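Long-range contacts in alkaline serine protease (Thermobifida fusca, PDB 2PFE), which probably cleaves peptide bonds as a chymotrypsin-like serine endopeptidase of the alpha-lytic protease type, this chain being the mature protease domain of a longer precursor: residues A31-C36 / G57-W62; S53-R58 / G123-L128; T110-N115 / L128-A133. All blocks are in the same frame, centred on the assembly; numbering follows the deposited sequence. Where two conformers were deposited one is given.

Contact 1 of 3, residues A31-C36 / G57-W62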
loop_
_atom_site.group_PDB
_atom_site.type_symbol
_atom_site.label_atom_id
_atom_site.label_comp_id
_atom_site.label_asym_id
_atom_site.label_seq_id
_atom_site.Cartn_x
_atom_site.Cartn_y
_atom_site.Cartn_z
ATOM N N ALA A 31 -4.256 1.594 -5.390
ATOM C CA ALA A 31 -4.151 0.371 -4.597
ATOM C C ALA A 31 -3.919 0.712 -3.134
ATOM O O ALA A 31 -3.280 1.717 -2.793
ATOM C CB ALA A 31 -3.014 -0.509 -5.108
ATOM N N THR A 32 -4.390 -0.198 -2.286
ATOM C CA THR A 32 -4.301 -0.040 -0.854
ATOM C C THR A 32 -4.461 -1.411 -0.198
ATOM O O THR A 32 -4.566 -2.425 -0.903
ATOM C CB THR A 32 -5.336 0.993 -0.319
ATOM O OG1 THR A 32 -5.093 1.211 1.073
ATOM C CG2 THR A 32 -6.788 0.545 -0.540
ATOM N N ALA A 33 -4.483 -1.437 1.136
ATOM C CA ALA A 33 -4.736 -2.642 1.898
ATOM C C ALA A 33 -6.243 -2.903 1.950
ATOM O O ALA A 33 -7.047 -1.972 2.138
ATOM C CB ALA A 33 -4.181 -2.483 3.321
ATOM N N GLY A 34 -6.630 -4.178 1.832
ATOM C CA GLY A 34 -8.036 -4.583 1.946
ATOM C C GLY A 34 -8.643 -4.199 3.279
ATOM O O GLY A 34 -9.831 -3.847 3.351
ATOM N N HIS A 35 -7.845 -4.270 4.347
ATOM C CA HIS A 35 -8.379 -4.060 5.698
ATOM C C HIS A 35 -8.745 -2.608 5.982
ATOM O O HIS A 35 -9.416 -2.312 6.981
ATOM C CB HIS A 35 -7.430 -4.595 6.790
ATOM C CG HIS A 35 -6.252 -3.711 7.064
ATOM N ND1 HIS A 35 -4.968 -4.038 6.691
ATOM C CD2 HIS A 35 -6.165 -2.523 7.715
ATOM C CE1 HIS A 35 -4.143 -3.071 7.059
ATOM N NE2 HIS A 35 -4.842 -2.144 7.686
ATOM N N CYS A 36 -8.291 -1.694 5.122
ATOM C CA CYS A 36 -8.640 -0.272 5.286
ATOM C C CYS A 36 -10.138 -0.014 5.060
ATOM O O CYS A 36 -10.692 0.964 5.547
ATOM C CB CYS A 36 -7.750 0.616 4.414
ATOM S SG CYS A 36 -6.031 0.662 5.047
ATOM N N GLY A 57 -7.977 -13.359 4.492
ATOM C CA GLY A 57 -7.549 -14.281 3.445
ATOM C C GLY A 57 -6.400 -13.682 2.660
ATOM O O GLY A 57 -5.277 -14.217 2.656
ATOM N N ARG A 58 -6.692 -12.585 1.963
ATOM C CA ARG A 58 -5.654 -11.702 1.418
ATOM C C ARG A 58 -5.757 -10.363 2.148
ATOM O O ARG A 58 -6.517 -10.243 3.106
ATOM C CB ARG A 58 -5.788 -11.551 -0.102
ATOM C CG ARG A 58 -5.664 -12.851 -0.937
ATOM C CD ARG A 58 -4.215 -13.417 -0.939
ATOM N NE ARG A 58 -3.758 -13.812 -2.279
ATOM C CZ ARG A 58 -2.675 -13.329 -2.908
ATOM N NH1 ARG A 58 -1.849 -12.441 -2.332
ATOM N NH2 ARG A 58 -2.395 -13.767 -4.126
ATOM N N ASP A 59 -4.980 -9.370 1.719
ATOM C CA ASP A 59 -5.120 -8.025 2.282
ATOM C C ASP A 59 -4.883 -6.968 1.209
ATOM O O ASP A 59 -3.882 -6.214 1.226
ATOM C CB ASP A 59 -4.238 -7.808 3.523
ATOM C CG ASP A 59 -4.615 -6.539 4.279
ATOM O OD1 ASP A 59 -5.598 -5.870 3.878
ATOM O OD2 ASP A 59 -3.954 -6.200 5.283
ATOM N N MET A 60 -5.815 -6.946 0.261
ATOM C CA MET A 60 -5.670 -6.186 -0.959
ATOM C C MET A 60 -6.965 -5.442 -1.299
ATOM O O MET A 60 -8.070 -5.976 -1.119
ATOM C CB MET A 60 -5.276 -7.116 -2.107
ATOM C CG MET A 60 -6.245 -8.251 -2.369
ATOM S SD MET A 60 -5.650 -9.297 -3.688
ATOM C CE MET A 60 -4.163 -10.019 -3.098
ATOM N N GLY A 61 -6.814 -4.240 -1.842
ATOM C CA GLY A 61 -7.957 -3.401 -2.159
ATOM C C GLY A 61 -7.563 -2.303 -3.107
ATOM O O GLY A 61 -6.360 -2.079 -3.361
ATOM N N TRP A 62 -8.567 -1.624 -3.633
ATOM C CA TRP A 62 -8.318 -0.383 -4.329
ATOM C C TRP A 62 -9.491 0.568 -4.188
ATOM O O TRP A 62 -10.627 0.149 -3.934
ATOM C CB TRP A 62 -7.921 -0.616 -5.800
ATOM C CG TRP A 62 -9.034 -0.918 -6.733
ATOM C CD1 TRP A 62 -9.732 -2.089 -6.833
ATOM C CD2 TRP A 62 -9.557 -0.047 -7.750
ATOM N NE1 TRP A 62 -10.667 -1.995 -7.840
ATOM C CE2 TRP A 62 -10.574 -0.764 -8.427
ATOM C CE3 TRP A 62 -9.260 1.258 -8.158
ATOM C CZ2 TRP A 62 -11.321 -0.205 -9.476
ATOM C CZ3 TRP A 62 -10.003 1.819 -9.215
ATOM C CH2 TRP A 62 -11.021 1.084 -9.854
#
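H35 and D59 are joined by two hydrogen bonds, one to each oxygen of the carboxylate. H35 ND1 donates to D59 OD2 over 2.8 Å in a nearly straight bond (169°); the oxygen sits at the ring edge, in its plane, and is met on its syn lone pair. The backbone N of H35 reaches D59 OD1, also at 2.8 Å, nearly along the C-O axis. D59 CG stands anti to its backbone N (chi1 -167°), which carries the carboxylate across to the other segment, where it is turned 48° from the imidazole plane. A third bond, from S155 OG to OD2, further restrains its rotation. With the S140 side chain next to the imidazole, this is the His-Asp part of what is, from the family, the catalytic triad; the bound sulfonyl inhibitor touches H35.

Backbone bonds tie the preceding residues. T32 and G61 form an antiparallel hydrogen-bonded pair, with T32 N to G61 O at 2.9 Å and a weak return bond from G61 N to T32 O. Beyond T32 the chain leaves the strand for the 3-10 turn 34-36.

The remaining contact is close van der Waals packing of methyls against oxygens. A33 CB lies 3.7 Å from D59 OD1, and T32 CG2 rests 3.9 Å from G61 O. Two glycines allow this closeness: a CB on G34 would collide with M60 O, and one on G61 would press on G34 CA.

Strand 60-65 runs between strands 48-54 and 27-32 of the N-terminal sheet. Helix 172-179 covers it, L175 and F179 touching M60 while the F179 ring also meets W62; T32 OG1 bonds Y9 OH, and a disulfide links C36 to C16.

Contact 2 of 3, residues S53-R58 / G123-L128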
loop_
_atom_site.group_PDB
_atom_site.type_symbol
_atom_site.label_atom_id
_atom_site.label_comp_id
_atom_site.label_asym_id
_atom_site.label_seq_id
_atom_site.Cartn_x
_atom_site.Cartn_y
_atom_site.Cartn_z
ATOM N N SER A 53 -12.037 -4.931 -2.367
ATOM C CA SER A 53 -11.336 -5.255 -1.133
ATOM C C SER A 53 -11.497 -6.743 -0.819
ATOM O O SER A 53 -12.615 -7.260 -0.735
ATOM C CB SER A 53 -11.840 -4.406 0.037
ATOM O OG SER A 53 -11.358 -4.903 1.270
ATOM N N TYR A 54 -10.361 -7.416 -0.698
ATOM C CA TYR A 54 -10.277 -8.790 -0.249
ATOM C C TYR A 54 -9.479 -8.814 1.046
ATOM O O TYR A 54 -8.242 -8.640 1.037
ATOM C CB TYR A 54 -9.576 -9.638 -1.315
ATOM C CG TYR A 54 -9.876 -11.116 -1.212
ATOM C CD1 TYR A 54 -9.799 -11.777 0.004
ATOM C CD2 TYR A 54 -10.203 -11.857 -2.345
ATOM C CE1 TYR A 54 -10.081 -13.153 0.103
ATOM C CE2 TYR A 54 -10.471 -13.226 -2.262
ATOM C CZ TYR A 54 -10.398 -13.861 -1.037
ATOM O OH TYR A 54 -10.683 -15.213 -0.960
ATOM N N PHE A 55 -10.203 -9.001 2.155
ATOM C CA PHE A 55 -9.631 -9.067 3.499
ATOM C C PHE A 55 -10.697 -9.620 4.413
ATOM O O PHE A 55 -11.816 -9.139 4.392
ATOM C CB PHE A 55 -9.199 -7.686 4.053
ATOM C CG PHE A 55 -8.738 -7.755 5.491
ATOM C CD1 PHE A 55 -7.458 -8.217 5.787
ATOM C CD2 PHE A 55 -9.595 -7.427 6.546
ATOM C CE1 PHE A 55 -7.011 -8.324 7.120
ATOM C CE2 PHE A 55 -9.162 -7.527 7.870
ATOM C CZ PHE A 55 -7.866 -7.962 8.162
ATOM N N PRO A 56 -10.347 -10.606 5.234
ATOM C CA PRO A 56 -9.063 -11.343 5.363
ATOM C C PRO A 56 -8.816 -12.361 4.234
ATOM O O PRO A 56 -9.395 -12.242 3.142
ATOM C CB PRO A 56 -9.209 -12.045 6.712
ATOM C CG PRO A 56 -10.720 -12.297 6.839
ATOM C CD PRO A 56 -11.352 -11.066 6.217
ATOM N N GLY A 57 -7.977 -13.359 4.492
ATOM C CA GLY A 57 -7.549 -14.281 3.445
ATOM C C GLY A 57 -6.400 -13.682 2.660
ATOM O O GLY A 57 -5.277 -14.217 2.656
ATOM N N ARG A 58 -6.692 -12.585 1.963
ATOM C CA ARG A 58 -5.654 -11.702 1.418
ATOM C C ARG A 58 -5.757 -10.363 2.148
ATOM O O ARG A 58 -6.517 -10.243 3.106
ATOM C CB ARG A 58 -5.788 -11.551 -0.102
ATOM C CG ARG A 58 -5.664 -12.851 -0.937
ATOM C CD ARG A 58 -4.215 -13.417 -0.939
ATOM N NE ARG A 58 -3.758 -13.812 -2.279
ATOM C CZ ARG A 58 -2.675 -13.329 -2.908
ATOM N NH1 ARG A 58 -1.849 -12.441 -2.332
ATOM N NH2 ARG A 58 -2.395 -13.767 -4.126
ATOM N N GLY A 123 -9.095 -12.043 11.151
ATOM C CA GLY A 123 -9.003 -13.284 10.427
ATOM C C GLY A 123 -7.618 -13.437 9.844
ATOM O O GLY A 123 -6.824 -12.496 9.805
ATOM N N THR A 124 -7.363 -14.640 9.371
ATOM C CA THR A 124 -6.058 -15.054 8.905
ATOM C C THR A 124 -5.820 -14.520 7.488
ATOM O O THR A 124 -6.718 -14.543 6.622
ATOM C CB THR A 124 -5.948 -16.575 9.008
ATOM O OG1 THR A 124 -6.048 -16.933 10.396
ATOM C CG2 THR A 124 -4.625 -17.065 8.449
ATOM N N VAL A 125 -4.614 -14.025 7.277
ATOM C CA VAL A 125 -4.202 -13.546 5.960
ATOM C C VAL A 125 -2.968 -14.329 5.518
ATOM O O VAL A 125 -2.027 -14.519 6.300
ATOM C CB VAL A 125 -3.891 -12.032 5.957
ATOM C CG1 VAL A 125 -3.327 -11.606 4.609
ATOM C CG2 VAL A 125 -5.155 -11.247 6.235
ATOM N N THR A 126 -2.983 -14.784 4.265
ATOM C CA THR A 126 -1.884 -15.588 3.703
ATOM C C THR A 126 -1.150 -14.798 2.610
ATOM O O THR A 126 -1.609 -13.728 2.195
ATOM C CB THR A 126 -2.407 -16.932 3.103
ATOM O OG1 THR A 126 -3.186 -16.665 1.935
ATOM C CG2 THR A 126 -3.250 -17.712 4.112
ATOM N N GLY A 127 -0.022 -15.340 2.136
ATOM C CA GLY A 127 0.669 -14.748 0.983
ATOM C C GLY A 127 1.460 -13.472 1.252
ATOM O O GLY A 127 1.847 -12.785 0.318
ATOM N N LEU A 128 1.697 -13.150 2.524
ATOM C CA LEU A 128 2.361 -11.898 2.886
ATOM C C LEU A 128 3.873 -12.009 2.871
ATOM O O LEU A 128 4.450 -13.060 3.111
ATOM C CB LEU A 128 1.916 -11.450 4.263
ATOM C CG LEU A 128 0.426 -11.138 4.427
ATOM C CD1 LEU A 128 0.109 -10.806 5.880
ATOM C CD2 LEU A 128 -0.019 -10.048 3.480
HETATM O O HOH W 1 -1.725 -12.010 0.235
#
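G57 and V125 sit opposite each other in a single backbone bridge, made by the residues flanking V125. G57 N donates to T124 O at 2.7 Å, and G57 O accepts from T126 N at 2.9 Å in an essentially straight bond (178°). G57 has a positive phi of 83°, where a side chain would be jammed against the carbonyl of P56 and crowded by the Y54 ring.

The apolar part gathers round V125. Its CG2 methyl touches F55 CE1 at 3.6 Å, the two side chains crossing at about a right angle, and lies equally close to R58 O. P56, entered through a cis peptide bond, places CB over the centre of the F55 ring, while the same CB meets T124 O at 3.5 Å. A side chain on G123 would collide with P56 CG.

One water extends the polar contact: R58 NH1 donates to it over 2.6 Å, and it donates in turn to T126 O. The bent R58 side chain, with M60 CE against one guanidinium face, brings NH1 there.

Strand 123-126 pairs with 116-120 in a hairpin consistent with that of the C-terminal domain in alpha-lytic proteases. The docking of this hairpin on a loop of the N-terminal domain thus rests on main-chain bonds and one bridging water, with an apolar patch of F55, P56 and V125 beside them, F55 lying against H35 and near D59.

Contact 3 of 3, residues T110-N115 / L128-A133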
loop_
_atom_site.group_PDB
_atom_site.type_symbol
_atom_site.label_atom_id
_atom_site.label_comp_id
_atom_site.label_asym_id
_atom_site.label_seq_id
_atom_site.Cartn_x
_atom_site.Cartn_y
_atom_site.Cartn_z
ATOM N N THR A 110 14.742 -5.065 5.099
ATOM C CA THR A 110 15.116 -6.186 4.230
ATOM C C THR A 110 13.914 -7.122 4.108
ATOM O O THR A 110 13.197 -7.352 5.097
ATOM C CB THR A 110 16.360 -6.945 4.808
ATOM O OG1 THR A 110 17.478 -6.039 4.820
ATOM C CG2 THR A 110 16.744 -8.138 3.964
ATOM N N ILE A 111 13.711 -7.694 2.918
ATOM C CA ILE A 111 12.689 -8.708 2.693
ATOM C C ILE A 111 13.224 -10.020 3.275
ATOM O O ILE A 111 14.284 -10.500 2.862
ATOM C CB ILE A 111 12.412 -8.876 1.185
ATOM C CG1 ILE A 111 11.767 -7.596 0.630
ATOM C CG2 ILE A 111 11.525 -10.113 0.949
ATOM C CD1 ILE A 111 11.536 -7.568 -0.892
ATOM N N GLN A 112 12.512 -10.585 4.246
ATOM C CA GLN A 112 12.999 -11.770 4.948
ATOM C C GLN A 112 12.405 -13.078 4.469
ATOM O O GLN A 112 13.106 -14.094 4.380
ATOM C CB GLN A 112 12.698 -11.671 6.446
ATOM C CG GLN A 112 13.492 -10.602 7.172
ATOM C CD GLN A 112 13.527 -10.870 8.672
ATOM O OE1 GLN A 112 12.511 -11.250 9.266
ATOM N NE2 GLN A 112 14.699 -10.709 9.286
ATOM N N SER A 113 11.105 -13.071 4.221
ATOM C CA SER A 113 10.393 -14.299 3.880
ATOM C C SER A 113 9.076 -13.996 3.199
ATOM O O SER A 113 8.345 -13.116 3.628
ATOM C CB SER A 113 10.147 -15.141 5.132
ATOM O OG SER A 113 9.217 -14.521 5.987
ATOM N N LYS A 114 8.769 -14.751 2.147
ATOM C CA LYS A 114 7.562 -14.550 1.368
ATOM C C LYS A 114 6.516 -15.609 1.697
ATOM O O LYS A 114 6.792 -16.621 2.345
ATOM C CB LYS A 114 7.881 -14.563 -0.135
ATOM C CG LYS A 114 8.809 -13.441 -0.564
ATOM C CD LYS A 114 9.079 -13.509 -2.040
ATOM C CE LYS A 114 9.976 -12.342 -2.474
ATOM N NZ LYS A 114 10.403 -12.388 -3.907
ATOM N N ASN A 115 5.307 -15.363 1.233
ATOM C CA ASN A 115 4.208 -16.322 1.384
ATOM C C ASN A 115 3.936 -16.706 2.842
ATOM O O ASN A 115 3.727 -17.891 3.166
ATOM C CB ASN A 115 4.383 -17.568 0.501
ATOM C CG ASN A 115 3.059 -18.233 0.202
ATOM O OD1 ASN A 115 2.005 -17.574 0.224
ATOM N ND2 ASN A 115 3.093 -19.543 -0.084
ATOM N N LEU A 128 1.697 -13.150 2.524
ATOM C CA LEU A 128 2.361 -11.898 2.886
ATOM C C LEU A 128 3.873 -12.009 2.871
ATOM O O LEU A 128 4.450 -13.060 3.111
ATOM C CB LEU A 128 1.916 -11.450 4.263
ATOM C CG LEU A 128 0.426 -11.138 4.427
ATOM C CD1 LEU A 128 0.109 -10.806 5.880
ATOM C CD2 LEU A 128 -0.019 -10.048 3.480
ATOM N N THR A 129 4.519 -10.874 2.638
ATOM C CA THR A 129 5.972 -10.812 2.698
ATOM C C THR A 129 6.404 -10.113 3.975
ATOM O O THR A 129 5.980 -8.987 4.219
ATOM C CB THR A 129 6.520 -10.056 1.474
ATOM O OG1 THR A 129 6.149 -10.778 0.293
ATOM C CG2 THR A 129 8.052 -9.932 1.536
ATOM N N ARG A 130 7.209 -10.802 4.780
ATOM C CA ARG A 130 7.736 -10.274 6.039
ATOM C C ARG A 130 9.007 -9.474 5.770
ATOM O O ARG A 130 9.876 -9.914 4.996
ATOM C CB ARG A 130 8.008 -11.424 7.029
ATOM C CG ARG A 130 8.499 -10.938 8.343
ATOM C CD ARG A 130 8.715 -12.091 9.296
ATOM N NE ARG A 130 10.045 -12.698 9.139
ATOM C CZ ARG A 130 10.281 -13.995 8.932
ATOM N NH1 ARG A 130 9.290 -14.875 8.833
ATOM N NH2 ARG A 130 11.526 -14.424 8.825
ATOM N N THR A 131 9.109 -8.302 6.390
ATOM C CA THR A 131 10.316 -7.483 6.307
ATOM C C THR A 131 10.745 -6.997 7.683
ATOM O O THR A 131 9.966 -7.013 8.633
ATOM C CB THR A 131 10.134 -6.223 5.413
ATOM O OG1 THR A 131 9.564 -5.151 6.178
ATOM C CG2 THR A 131 9.242 -6.507 4.186
ATOM N N THR A 132 11.972 -6.494 7.750
ATOM C CA THR A 132 12.478 -5.894 8.964
ATOM C C THR A 132 12.184 -4.398 9.108
ATOM O O THR A 132 12.635 -3.808 10.088
ATOM C CB THR A 132 13.992 -6.039 9.047
ATOM O OG1 THR A 132 14.584 -5.350 7.928
ATOM C CG2 THR A 132 14.422 -7.529 9.103
ATOM N N ALA A 133 11.463 -3.778 8.157
ATOM C CA ALA A 133 11.067 -2.383 8.304
ATOM C C ALA A 133 9.993 -2.208 9.366
ATOM O O ALA A 133 9.227 -3.137 9.612
ATOM C CB ALA A 133 10.573 -1.841 6.969
HETATM O O HOH W 2 10.835 -9.553 9.860
HETATM O O HOH W 3 4.625 -12.995 -0.142
#
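I111 and T129 press their CG2 methyls together at 3.5 Å on the inner side of this strand pair, the side chains crossing at an angle. Nearby, T131 faces I111 in a non-hydrogen-bonded pair, and its OG1 accepts from A133 N to make an ST turn that ends the strand. Polar bonds bind the same end: T110 N donates to T132 OG1 at 2.8 Å, a hydroxyl aimed there by a chi1 of 61°, and T132 N returns a bond to T110 O at 3.0 Å.

Between I111 and S113 the register slips by one residue. Q112 and S113 both face R130, a classic beta bulge in the six-stranded barrel of the C-terminal domain, where strands 105-113 and 128-131 are neighbours. R130 O takes Q112 N at 2.8 Å and, weakly, S113 N, while R130 N donates to S113 O at 2.8 Å.

The outer side is held mostly by long side chains and water. R130 bends at chi3 (86°), and its NE points squarely at Q112 OE1, 2.9 Å away and in the guanidinium plane, although the Q112 amide stands nearly perpendicular to that plane. S113 CB lies over one face of the guanidinium; NH1 bonds a glycerol probably left from crystallisation. An alanine in place of R130 would probably leave Q112 OE1 without its strong protein donor and set the amide freer to turn.

A water links Q112 OE1 to T131 O, the second bond weak. At the far end, where the chain turns a corner, another water spans N115 N and T129 OG1 at 2.8 and 2.7 Å. K114 reaches away from segment 128-133 to a salt bridge with E90.

Overall arrangement
Contact 1 is buried, contact 2 lies at the surface, and contact 3 is partly buried. Contacts 1 and 2 share G57 and R58, their centres about 8 Å apart: strands 48-54 and 60-65 are neighbours in the N-terminal sheet, and F55 packs on H35. Contacts 2 and 3 share L128, where the chain passes from the hairpin strand 123-126 into barrel strand 128-131. Contacts 1 and 3 do not touch, their centres about 17 Å apart. The chemistry follows position: a histidine-carboxylate pair held by direct bonds in contact 1, main-chain bridging between domains in contact 2, and in contact 3 an irregular strand pair with methyls inside and an arginine-glutamine bond outside.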